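Local structure of salicylate 5-hydroxylase, large oxygenase component (Ralstonia sp., 7C8Z) at residues S41-F46 / R407-M412; P34-E39 / D434-V439; A48-D53 / W395-F400. The protein catalyses, as the oxygenase component of a multicomponent enzyme system, the NADH- and O2-dependent 5-hydroxylation of salicylate to gentisate, using a [2Fe-2S] cluster and a mononuclear iron. All coordinates share one frame; numbering follows the deposited sequence.

Interaction 1 (S41-F46 / R407-M412); sequences SSRVPF and RTVIEM
Arg43 reaches across to Glu411 and holds a single carboxylate oxygen with two nitrogens: NE of Arg43 lies 2.7 Å from OE2 of Glu411, and NH2 of Arg43 also donates to that OE2. This salt bridge is side-on. OE2 sits near the guanidinium plane, while both nitrogens come from one face of the carboxylate, NE on its anti side and NH2 on its syn side. A bend at chi2 of Arg43 (-128°) turns the group toward the acid, and CG2 of Val409 lies over one face of the guanidinium. Arg407 runs alongside Arg43 in the same direction. Their guanidinium groups, two like charges, approach without a hydrogen bond, NH1 of Arg43 being 3.3 Å from NH2 of Arg407, and the planes are turned 58° apart.

Beneath these side chains the two irregular segments run antiparallel, joined by a single beta bridge between Pro45 and Arg407. N of Thr408 donates to O of Val44 at 2.6 Å, and N of Ile410 to O of Ser42 at 2.9 Å. OG1 of Thr408 adds a weak bond to the same Val44 oxygen. Further along, backbone N of Arg407 lies over one face of the Phe46 ring, toward its rim, and CG2 of Thr408 meets the ring edge, 3.5 Å from CE1.

On the far side of the backbone, CD1 of Ile410 packs on CG2 of Val44 at 3.8 Å. Tyr433 and Ile429 of helix 427-440 cover this apolar patch, and the Ile410 side chain is about 11 Å from that of the iron ligand His243. OG of Ser41 hydrogen-bonds to the backbone O of Arg430 on the same helix. Arg43, Phe46 and Glu411 also pack on His171, Gly114 and Pro163 of the second subunit.

Interaction 2 (P34-E39 / D434-V439); sequences PKWPGE and DYWRKV
Arg437 lays its side chain across the indole of Trp36. From CB, which points toward residues 34-39, the chain leads to CG, 4.1 Å from CZ3 of Trp36. CD then settles over the middle of the indole, 3.6 Å from the centroid of the five-membered ring in a CH-pi contact. A bend at chi3 (63°) turns the remainder flat along the ring: NE lies 3.5 Å from CG of Trp36, and CZ stands over the five-membered ring in a cation-pi stack whose planes differ by 8°. At the tip, NH2 passes 3.4 Å from CB of Trp36, while NH1 makes a weak hydrogen bond to O of Gly38 at 3.0 Å and a regular hydrogen bond to O of Gly40; NE hydrogen-bonds to O of Glu442, the C-terminal residue.

CD of Pro37 covers the opposite face of the indole. Trp36 CZ3 also touches CZ3 of Trp436 at 3.5 Å, the two rings meeting obliquely. Trp436 in turn hydrogen-bonds through NE1 to OE2 of Glu58 on helix 52-63.

A pi face, the Gly38 and Gly40 carbonyls and the chain's terminal group share the guanidinium, which fixes its rotation; its charge is probably balanced in part by the C-terminal carboxylate.

Interaction 3 (A48-D53 / W395-F400); sequences AYTRED and WSQEGF
Tyr49 and Phe400 form an offset stack that joins the turn leading into helix 52-63 to helix 387-402 of the catalytic domain, the helix that also carries the iron ligand Asp389. The ring centroids are 4.2 Å apart and the planes differ by 13°. CE2 of Phe400 lies over the centre of the Tyr49 ring, whereas CD2 of Tyr49 sits toward the rim of the Phe400 ring, 3.5 Å from CD2 of Phe400. Both CB atoms point across the contact. Leu233 of helix 232-238 packs against both side chains.

Polar contacts flank the stack. Gln397 bends at chi2 (62°) to bring its amide beside the turn, where NE2 makes a weak hydrogen bond of 3.4 Å to O of Tyr49. The other end of that amide, OE1, accepts from N of Asn230, which fixes which way round the group sits. OH of Tyr49 hydrogen-bonds to OE2 of Glu236.

The helix also faces the second subunit. Glu398 salt-bridges Arg119 of that chain, and Phe400 packs on its Arg113, a residue lining the [2Fe-2S] pocket.

Beside the rings, the methyl CG2 of Thr50 touches the main chain of Phe400 at its carbonyl carbon and packs 3.8 Å from CB of Phe400.

All three contacts pin the N-terminal segment, residues 34-53, to the C-terminal part of the catalytic domain. Interactions 1 and 3 are buried and also touch the second subunit; interaction 2 is partly exposed and meets no other chain. Their chemistry follows: backbone pairing and a salt bridge in 1, a cation-pi stack with a weak hydrogen bond to a carbonyl in 2, an aromatic stack in 3. Interactions 2 and 3 use helices 427-440 and 387-402, and interaction 1 the loop between them. The contacts run together: CD of Pro45 packs 3.5 Å from CZ3 of Trp36, and CD1 of Phe46 3.5 Å from CD1 of Phe400.

Interaction 1 (S41-F46 / R407-M412)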
loop_
_atom_site.group_PDB
_atom_site.type_symbol
_atom_site.label_atom_id
_atom_site.label_comp_id
_atom_site.label_asym_id
_atom_site.label_seq_id
_atom_site.Cartn_x
_atom_site.Cartn_y
_atom_site.Cartn_z
ATOM N N SER A 41 -16.675 5.632 -34.629
ATOM C CA SER A 41 -16.344 5.262 -33.258
ATOM C C SER A 41 -16.802 3.835 -32.953
ATOM O O SER A 41 -17.350 3.560 -31.879
ATOM C CB SER A 41 -16.963 6.248 -32.265
ATOM O OG SER A 41 -18.378 6.211 -32.347
ATOM N N SER A 42 -16.576 2.909 -33.886
ATOM C CA SER A 42 -16.911 1.508 -33.660
ATOM C C SER A 42 -15.727 0.686 -33.180
ATOM O O SER A 42 -15.881 -0.513 -32.926
ATOM C CB SER A 42 -17.497 0.885 -34.922
ATOM O OG SER A 42 -18.673 1.569 -35.307
ATOM N N ARG A 43 -14.553 1.298 -33.047
ATOM C CA ARG A 43 -13.377 0.626 -32.507
ATOM C C ARG A 43 -12.651 1.630 -31.624
ATOM O O ARG A 43 -12.103 2.616 -32.127
ATOM C CB ARG A 43 -12.462 0.105 -33.619
ATOM C CG ARG A 43 -13.166 -0.718 -34.695
ATOM C CD ARG A 43 -12.482 -2.056 -34.932
ATOM N NE ARG A 43 -13.346 -3.004 -35.632
ATOM C CZ ARG A 43 -12.906 -3.966 -36.441
ATOM N NH1 ARG A 43 -11.605 -4.108 -36.661
ATOM N NH2 ARG A 43 -13.767 -4.787 -37.031
ATOM N N VAL A 44 -12.658 1.389 -30.317
ATOM C CA VAL A 44 -11.979 2.256 -29.358
ATOM C C VAL A 44 -10.593 1.674 -29.101
ATOM O O VAL A 44 -10.496 0.527 -28.642
ATOM C CB VAL A 44 -12.766 2.379 -28.047
ATOM C CG1 VAL A 44 -12.062 3.327 -27.101
ATOM C CG2 VAL A 44 -14.175 2.858 -28.319
ATOM N N PRO A 45 -9.520 2.417 -29.356
ATOM C CA PRO A 45 -8.182 1.894 -29.069
ATOM C C PRO A 45 -7.963 1.740 -27.574
ATOM O O PRO A 45 -8.518 2.481 -26.759
ATOM C CB PRO A 45 -7.251 2.958 -29.658
ATOM C CG PRO A 45 -8.061 4.207 -29.646
ATOM C CD PRO A 45 -9.472 3.776 -29.922
ATOM N N PHE A 46 -7.129 0.761 -27.220
ATOM C CA PHE A 46 -6.880 0.491 -25.808
ATOM C C PHE A 46 -6.258 1.692 -25.108
ATOM O O PHE A 46 -6.548 1.938 -23.931
ATOM C CB PHE A 46 -5.976 -0.735 -25.656
ATOM C CG PHE A 46 -6.683 -2.048 -25.858
ATOM C CD1 PHE A 46 -7.995 -2.091 -26.305
ATOM C CD2 PHE A 46 -6.031 -3.242 -25.602
ATOM C CE1 PHE A 46 -8.639 -3.301 -26.493
ATOM C CE2 PHE A 46 -6.669 -4.450 -25.789
ATOM C CZ PHE A 46 -7.976 -4.479 -26.235
ATOM N N ARG A 407 -7.336 -2.411 -29.875
ATOM C CA ARG A 407 -8.583 -1.669 -29.930
ATOM C C ARG A 407 -9.731 -2.604 -29.595
ATOM O O ARG A 407 -9.666 -3.811 -29.849
ATOM C CB ARG A 407 -8.799 -1.027 -31.311
ATOM C CG ARG A 407 -9.305 -1.981 -32.394
ATOM C CD ARG A 407 -8.223 -2.961 -32.836
ATOM N NE ARG A 407 -8.705 -3.931 -33.818
ATOM C CZ ARG A 407 -9.478 -4.973 -33.530
ATOM N NH1 ARG A 407 -9.876 -5.193 -32.283
ATOM N NH2 ARG A 407 -9.858 -5.800 -34.495
ATOM N N THR A 408 -10.789 -2.037 -29.031
ATOM C CA THR A 408 -12.000 -2.807 -28.815
ATOM C C THR A 408 -12.836 -2.811 -30.091
ATOM O O THR A 408 -12.550 -2.099 -31.058
ATOM C CB THR A 408 -12.812 -2.242 -27.649
ATOM O OG1 THR A 408 -13.372 -0.978 -28.022
ATOM C CG2 THR A 408 -11.935 -2.056 -26.414
ATOM N N VAL A 409 -13.880 -3.631 -30.092
ATOM C CA VAL A 409 -14.791 -3.741 -31.222
ATOM C C VAL A 409 -16.191 -3.551 -30.662
ATOM O O VAL A 409 -16.753 -4.469 -30.052
ATOM C CB VAL A 409 -14.670 -5.083 -31.953
ATOM C CG1 VAL A 409 -15.532 -5.077 -33.213
ATOM C CG2 VAL A 409 -13.216 -5.389 -32.290
ATOM N N ILE A 410 -16.747 -2.356 -30.834
ATOM C CA ILE A 410 -18.126 -2.133 -30.433
ATOM C C ILE A 410 -18.938 -1.951 -31.706
ATOM O O ILE A 410 -19.295 -0.831 -32.087
ATOM C CB ILE A 410 -18.245 -0.920 -29.492
ATOM C CG1 ILE A 410 -17.325 0.213 -29.952
ATOM C CG2 ILE A 410 -17.875 -1.310 -28.074
ATOM C CD1 ILE A 410 -17.577 1.525 -29.243
ATOM N N GLU A 411 -19.261 -3.068 -32.351
ATOM C CA GLU A 411 -19.933 -3.066 -33.642
ATOM C C GLU A 411 -21.302 -3.716 -33.569
ATOM O O GLU A 411 -21.937 -3.929 -34.607
ATOM C CB GLU A 411 -19.072 -3.762 -34.699
ATOM C CG GLU A 411 -17.887 -2.934 -35.160
ATOM C CD GLU A 411 -17.037 -3.657 -36.178
ATOM O OE1 GLU A 411 -17.502 -4.686 -36.712
ATOM O OE2 GLU A 411 -15.908 -3.195 -36.444
ATOM N N MET A 412 -21.774 -4.033 -32.370
ATOM C CA MET A 412 -23.069 -4.675 -32.237
ATOM C C MET A 412 -24.153 -3.678 -32.611
ATOM O O MET A 412 -24.148 -2.536 -32.141
ATOM C CB MET A 412 -23.269 -5.177 -30.810
ATOM C CG MET A 412 -24.514 -5.988 -30.644
ATOM S SD MET A 412 -24.555 -7.221 -31.947
ATOM C CE MET A 412 -25.277 -8.580 -31.063
#

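Interaction 2 (P34-E39 / D434-V439)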
loop_
_atom_site.group_PDB
_atom_site.type_symbol
_atom_site.label_atom_id
_atom_site.label_comp_id
_atom_site.label_asym_id
_atom_site.label_seq_id
_atom_site.Cartn_x
_atom_site.Cartn_y
_atom_site.Cartn_z
ATOM N N PRO A 34 0.113 8.150 -31.124
ATOM C CA PRO A 34 -1.022 7.335 -31.551
ATOM C C PRO A 34 -2.069 8.193 -32.229
ATOM O O PRO A 34 -2.289 9.351 -31.874
ATOM C CB PRO A 34 -1.541 6.756 -30.232
ATOM C CG PRO A 34 -0.910 7.572 -29.129
ATOM C CD PRO A 34 0.021 8.573 -29.714
ATOM N N LYS A 35 -2.734 7.582 -33.199
ATOM C CA LYS A 35 -3.844 8.192 -33.912
ATOM C C LYS A 35 -5.016 7.229 -33.897
ATOM O O LYS A 35 -4.826 6.015 -33.994
ATOM C CB LYS A 35 -3.474 8.558 -35.359
ATOM C CG LYS A 35 -2.886 9.945 -35.490
ATOM C CD LYS A 35 -3.901 10.992 -35.058
ATOM C CE LYS A 35 -3.383 11.823 -33.892
ATOM N NZ LYS A 35 -4.490 12.488 -33.155
ATOM N N TRP A 36 -6.219 7.773 -33.770
ATOM C CA TRP A 36 -7.394 6.931 -33.623
ATOM C C TRP A 36 -7.550 6.028 -34.848
ATOM O O TRP A 36 -7.276 6.453 -35.976
ATOM C CB TRP A 36 -8.637 7.800 -33.427
ATOM C CG TRP A 36 -9.884 7.031 -33.148
ATOM C CD1 TRP A 36 -10.655 6.369 -34.055
ATOM C CD2 TRP A 36 -10.512 6.847 -31.875
ATOM N NE1 TRP A 36 -11.724 5.779 -33.428
ATOM C CE2 TRP A 36 -11.661 6.058 -32.088
ATOM C CE3 TRP A 36 -10.213 7.267 -30.573
ATOM C CZ2 TRP A 36 -12.513 5.681 -31.053
ATOM C CZ3 TRP A 36 -11.060 6.891 -29.545
ATOM C CH2 TRP A 36 -12.197 6.107 -29.792
ATOM N N PRO A 37 -7.979 4.776 -34.661
ATOM C CA PRO A 37 -8.088 3.848 -35.797
ATOM C C PRO A 37 -9.203 4.217 -36.766
ATOM O O PRO A 37 -10.318 3.690 -36.680
ATOM C CB PRO A 37 -8.361 2.487 -35.140
ATOM C CG PRO A 37 -8.216 2.666 -33.673
ATOM C CD PRO A 37 -7.997 4.104 -33.349
ATOM N N GLY A 38 -8.910 5.137 -37.683
ATOM C CA GLY A 38 -9.858 5.519 -38.711
ATOM C C GLY A 38 -10.889 6.528 -38.239
ATOM O O GLY A 38 -10.682 7.292 -37.287
ATOM N N GLU A 39 -12.026 6.522 -38.925
ATOM C CA GLU A 39 -13.140 7.408 -38.629
ATOM C C GLU A 39 -14.261 6.620 -37.955
ATOM O O GLU A 39 -14.180 5.401 -37.778
ATOM C CB GLU A 39 -13.641 8.080 -39.911
ATOM C CG GLU A 39 -12.572 8.833 -40.685
ATOM C CD GLU A 39 -12.742 10.336 -40.599
ATOM O OE1 GLU A 39 -11.750 11.035 -40.299
ATOM O OE2 GLU A 39 -13.871 10.819 -40.830
ATOM N N ASP A 434 -18.093 8.912 -30.128
ATOM C CA ASP A 434 -18.209 10.019 -31.074
ATOM C C ASP A 434 -18.046 11.355 -30.352
ATOM O O ASP A 434 -17.211 12.195 -30.730
ATOM C CB ASP A 434 -19.555 9.938 -31.801
ATOM C CG ASP A 434 -19.800 11.114 -32.731
ATOM O OD1 ASP A 434 -19.247 11.119 -33.850
ATOM O OD2 ASP A 434 -20.558 12.030 -32.346
ATOM N N TYR A 435 -18.830 11.553 -29.288
ATOM C CA TYR A 435 -18.710 12.766 -28.482
ATOM C C TYR A 435 -17.308 12.908 -27.903
ATOM O O TYR A 435 -16.761 14.017 -27.833
ATOM C CB TYR A 435 -19.754 12.746 -27.364
ATOM C CG TYR A 435 -19.770 13.987 -26.503
ATOM C CD1 TYR A 435 -20.424 15.133 -26.924
ATOM C CD2 TYR A 435 -19.137 14.011 -25.264
ATOM C CE1 TYR A 435 -20.446 16.269 -26.144
ATOM C CE2 TYR A 435 -19.155 15.149 -24.475
ATOM C CZ TYR A 435 -19.813 16.273 -24.924
ATOM O OH TYR A 435 -19.847 17.418 -24.162
ATOM N N TRP A 436 -16.716 11.792 -27.476
ATOM C CA TRP A 436 -15.379 11.810 -26.890
ATOM C C TRP A 436 -14.345 12.300 -27.895
ATOM O O TRP A 436 -13.549 13.200 -27.595
ATOM C CB TRP A 436 -15.025 10.409 -26.391
ATOM C CG TRP A 436 -13.757 10.323 -25.600
ATOM C CD1 TRP A 436 -13.627 10.436 -24.249
ATOM C CD2 TRP A 436 -12.441 10.079 -26.111
ATOM N NE1 TRP A 436 -12.310 10.283 -23.884
ATOM C CE2 TRP A 436 -11.561 10.066 -25.010
ATOM C CE3 TRP A 436 -11.920 9.879 -27.394
ATOM C CZ2 TRP A 436 -10.190 9.860 -25.151
ATOM C CZ3 TRP A 436 -10.558 9.676 -27.531
ATOM C CH2 TRP A 436 -9.709 9.666 -26.417
ATOM N N ARG A 437 -14.349 11.723 -29.100
ATOM C CA ARG A 437 -13.421 12.162 -30.135
ATOM C C ARG A 437 -13.608 13.637 -30.440
ATOM O O ARG A 437 -12.626 14.377 -30.577
ATOM C CB ARG A 437 -13.618 11.344 -31.413
ATOM C CG ARG A 437 -13.378 9.856 -31.273
ATOM C CD ARG A 437 -13.192 9.215 -32.634
ATOM N NE ARG A 437 -12.015 9.741 -33.319
ATOM C CZ ARG A 437 -11.718 9.501 -34.591
ATOM N NH1 ARG A 437 -12.512 8.738 -35.327
ATOM N NH2 ARG A 437 -10.622 10.022 -35.127
ATOM N N LYS A 438 -14.863 14.091 -30.513
ATOM C CA LYS A 438 -15.111 15.493 -30.837
ATOM C C LYS A 438 -14.573 16.425 -29.755
ATOM O O LYS A 438 -13.884 17.409 -30.053
ATOM C CB LYS A 438 -16.605 15.711 -31.068
ATOM C CG LYS A 438 -17.075 15.088 -32.363
ATOM C CD LYS A 438 -18.577 15.153 -32.530
ATOM C CE LYS A 438 -18.988 14.475 -33.829
ATOM N NZ LYS A 438 -20.462 14.383 -33.965
ATOM N N VAL A 439 -14.851 16.116 -28.487
ATOM C CA VAL A 439 -14.440 17.014 -27.410
ATOM C C VAL A 439 -12.932 16.952 -27.200
ATOM O O VAL A 439 -12.310 17.942 -26.795
ATOM C CB VAL A 439 -15.216 16.695 -26.116
ATOM C CG1 VAL A 439 -14.712 17.548 -24.964
ATOM C CG2 VAL A 439 -16.707 16.925 -26.325
#

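Interaction 3 (A48-D53 / W395-F400)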
loop_
_atom_site.group_PDB
_atom_site.type_symbol
_atom_site.label_atom_id
_atom_site.label_comp_id
_atom_site.label_asym_id
_atom_site.label_seq_id
_atom_site.Cartn_x
_atom_site.Cartn_y
_atom_site.Cartn_z
ATOM N N ALA A 48 -6.983 4.678 -25.255
ATOM C CA ALA A 48 -7.980 5.620 -24.759
ATOM C C ALA A 48 -8.251 5.436 -23.268
ATOM O O ALA A 48 -8.775 6.353 -22.623
ATOM C CB ALA A 48 -9.284 5.477 -25.546
ATOM N N TYR A 49 -7.899 4.278 -22.706
ATOM C CA TYR A 49 -8.102 3.995 -21.292
ATOM C C TYR A 49 -6.819 4.018 -20.476
ATOM O O TYR A 49 -6.891 3.967 -19.244
ATOM C CB TYR A 49 -8.771 2.623 -21.107
ATOM C CG TYR A 49 -10.017 2.401 -21.940
ATOM C CD1 TYR A 49 -11.262 2.815 -21.488
ATOM C CD2 TYR A 49 -9.946 1.762 -23.177
ATOM C CE1 TYR A 49 -12.401 2.609 -22.243
ATOM C CE2 TYR A 49 -11.082 1.551 -23.939
ATOM C CZ TYR A 49 -12.305 1.977 -23.466
ATOM O OH TYR A 49 -13.435 1.770 -24.219
ATOM N N THR A 50 -5.653 4.068 -21.119
ATOM C CA THR A 50 -4.385 3.881 -20.432
ATOM C C THR A 50 -3.477 5.106 -20.433
ATOM O O THR A 50 -2.395 5.046 -19.836
ATOM C CB THR A 50 -3.626 2.699 -21.053
ATOM O OG1 THR A 50 -3.299 3.007 -22.413
ATOM C CG2 THR A 50 -4.475 1.435 -21.015
ATOM N N ARG A 51 -3.880 6.215 -21.051
ATOM C CA ARG A 51 -3.021 7.386 -21.198
ATOM C C ARG A 51 -3.414 8.450 -20.182
ATOM O O ARG A 51 -4.583 8.843 -20.108
ATOM C CB ARG A 51 -3.105 7.958 -22.615
ATOM C CG ARG A 51 -2.487 7.073 -23.677
ATOM C CD ARG A 51 -2.581 7.703 -25.055
ATOM N NE ARG A 51 -2.245 9.125 -25.056
ATOM C CZ ARG A 51 -2.462 9.939 -26.085
ATOM N NH1 ARG A 51 -3.016 9.471 -27.192
ATOM N NH2 ARG A 51 -2.122 11.218 -26.011
ATOM N N GLU A 52 -2.433 8.911 -19.402
ATOM C CA GLU A 52 -2.701 9.895 -18.357
ATOM C C GLU A 52 -2.858 11.310 -18.910
ATOM O O GLU A 52 -3.621 12.107 -18.351
ATOM C CB GLU A 52 -1.588 9.851 -17.307
ATOM C CG GLU A 52 -1.868 10.669 -16.057
ATOM C CD GLU A 52 -2.824 9.977 -15.101
ATOM O OE1 GLU A 52 -3.241 8.833 -15.386
ATOM O OE2 GLU A 52 -3.154 10.578 -14.058
ATOM N N ASP A 53 -2.160 11.649 -19.994
ATOM C CA ASP A 53 -2.390 12.949 -20.621
ATOM C C ASP A 53 -3.821 13.049 -21.133
ATOM O O ASP A 53 -4.488 14.080 -20.961
ATOM C CB ASP A 53 -1.382 13.178 -21.748
ATOM C CG ASP A 53 -1.403 12.081 -22.783
ATOM O OD1 ASP A 53 -1.531 10.902 -22.404
ATOM O OD2 ASP A 53 -1.289 12.397 -23.980
ATOM N N TRP A 395 -11.115 -5.896 -14.768
ATOM C CA TRP A 395 -10.438 -6.840 -15.657
ATOM C C TRP A 395 -10.249 -6.249 -17.051
ATOM O O TRP A 395 -9.223 -6.488 -17.704
ATOM C CB TRP A 395 -11.214 -8.160 -15.714
ATOM C CG TRP A 395 -11.482 -8.755 -14.354
ATOM C CD1 TRP A 395 -10.846 -8.447 -13.187
ATOM C CD2 TRP A 395 -12.463 -9.748 -14.022
ATOM N NE1 TRP A 395 -11.367 -9.183 -12.152
ATOM C CE2 TRP A 395 -12.365 -9.987 -12.637
ATOM C CE3 TRP A 395 -13.415 -10.455 -14.758
ATOM C CZ2 TRP A 395 -13.175 -10.912 -11.977
ATOM C CZ3 TRP A 395 -14.221 -11.369 -14.100
ATOM C CH2 TRP A 395 -14.095 -11.589 -12.727
ATOM N N SER A 396 -11.217 -5.457 -17.516
ATOM C CA SER A 396 -11.059 -4.767 -18.788
ATOM C C SER A 396 -9.904 -3.778 -18.733
ATOM O O SER A 396 -9.131 -3.663 -19.691
ATOM C CB SER A 396 -12.359 -4.055 -19.146
ATOM O OG SER A 396 -13.429 -4.979 -19.190
ATOM N N GLN A 397 -9.769 -3.053 -17.618
ATOM C CA GLN A 397 -8.636 -2.140 -17.486
ATOM C C GLN A 397 -7.314 -2.896 -17.541
ATOM O O GLN A 397 -6.347 -2.432 -18.165
ATOM C CB GLN A 397 -8.741 -1.346 -16.188
ATOM C CG GLN A 397 -7.616 -0.337 -16.006
ATOM C CD GLN A 397 -7.597 0.729 -17.082
ATOM O OE1 GLN A 397 -8.644 1.150 -17.579
ATOM N NE2 GLN A 397 -6.402 1.176 -17.447
ATOM N N GLU A 398 -7.252 -4.060 -16.888
ATOM C CA GLU A 398 -6.042 -4.877 -16.955
ATOM C C GLU A 398 -5.727 -5.264 -18.394
ATOM O O GLU A 398 -4.586 -5.123 -18.859
ATOM C CB GLU A 398 -6.199 -6.134 -16.098
ATOM C CG GLU A 398 -6.570 -5.870 -14.655
ATOM C CD GLU A 398 -6.673 -7.142 -13.841
ATOM O OE1 GLU A 398 -6.452 -7.081 -12.616
ATOM O OE2 GLU A 398 -6.969 -8.205 -14.428
ATOM N N GLY A 399 -6.745 -5.726 -19.123
ATOM C CA GLY A 399 -6.550 -6.070 -20.524
ATOM C C GLY A 399 -6.026 -4.907 -21.344
ATOM O O GLY A 399 -5.091 -5.061 -22.135
ATOM N N PHE A 400 -6.622 -3.723 -21.164
ATOM C CA PHE A 400 -6.175 -2.546 -21.905
ATOM C C PHE A 400 -4.710 -2.242 -21.616
ATOM O O PHE A 400 -3.909 -2.054 -22.540
ATOM C CB PHE A 400 -7.043 -1.332 -21.567
ATOM C CG PHE A 400 -8.503 -1.533 -21.843
ATOM C CD1 PHE A 400 -8.920 -2.339 -22.889
ATOM C CD2 PHE A 400 -9.461 -0.923 -21.050
ATOM C CE1 PHE A 400 -10.261 -2.531 -23.138
ATOM C CE2 PHE A 400 -10.806 -1.111 -21.293
ATOM C CZ PHE A 400 -11.207 -1.916 -22.340
#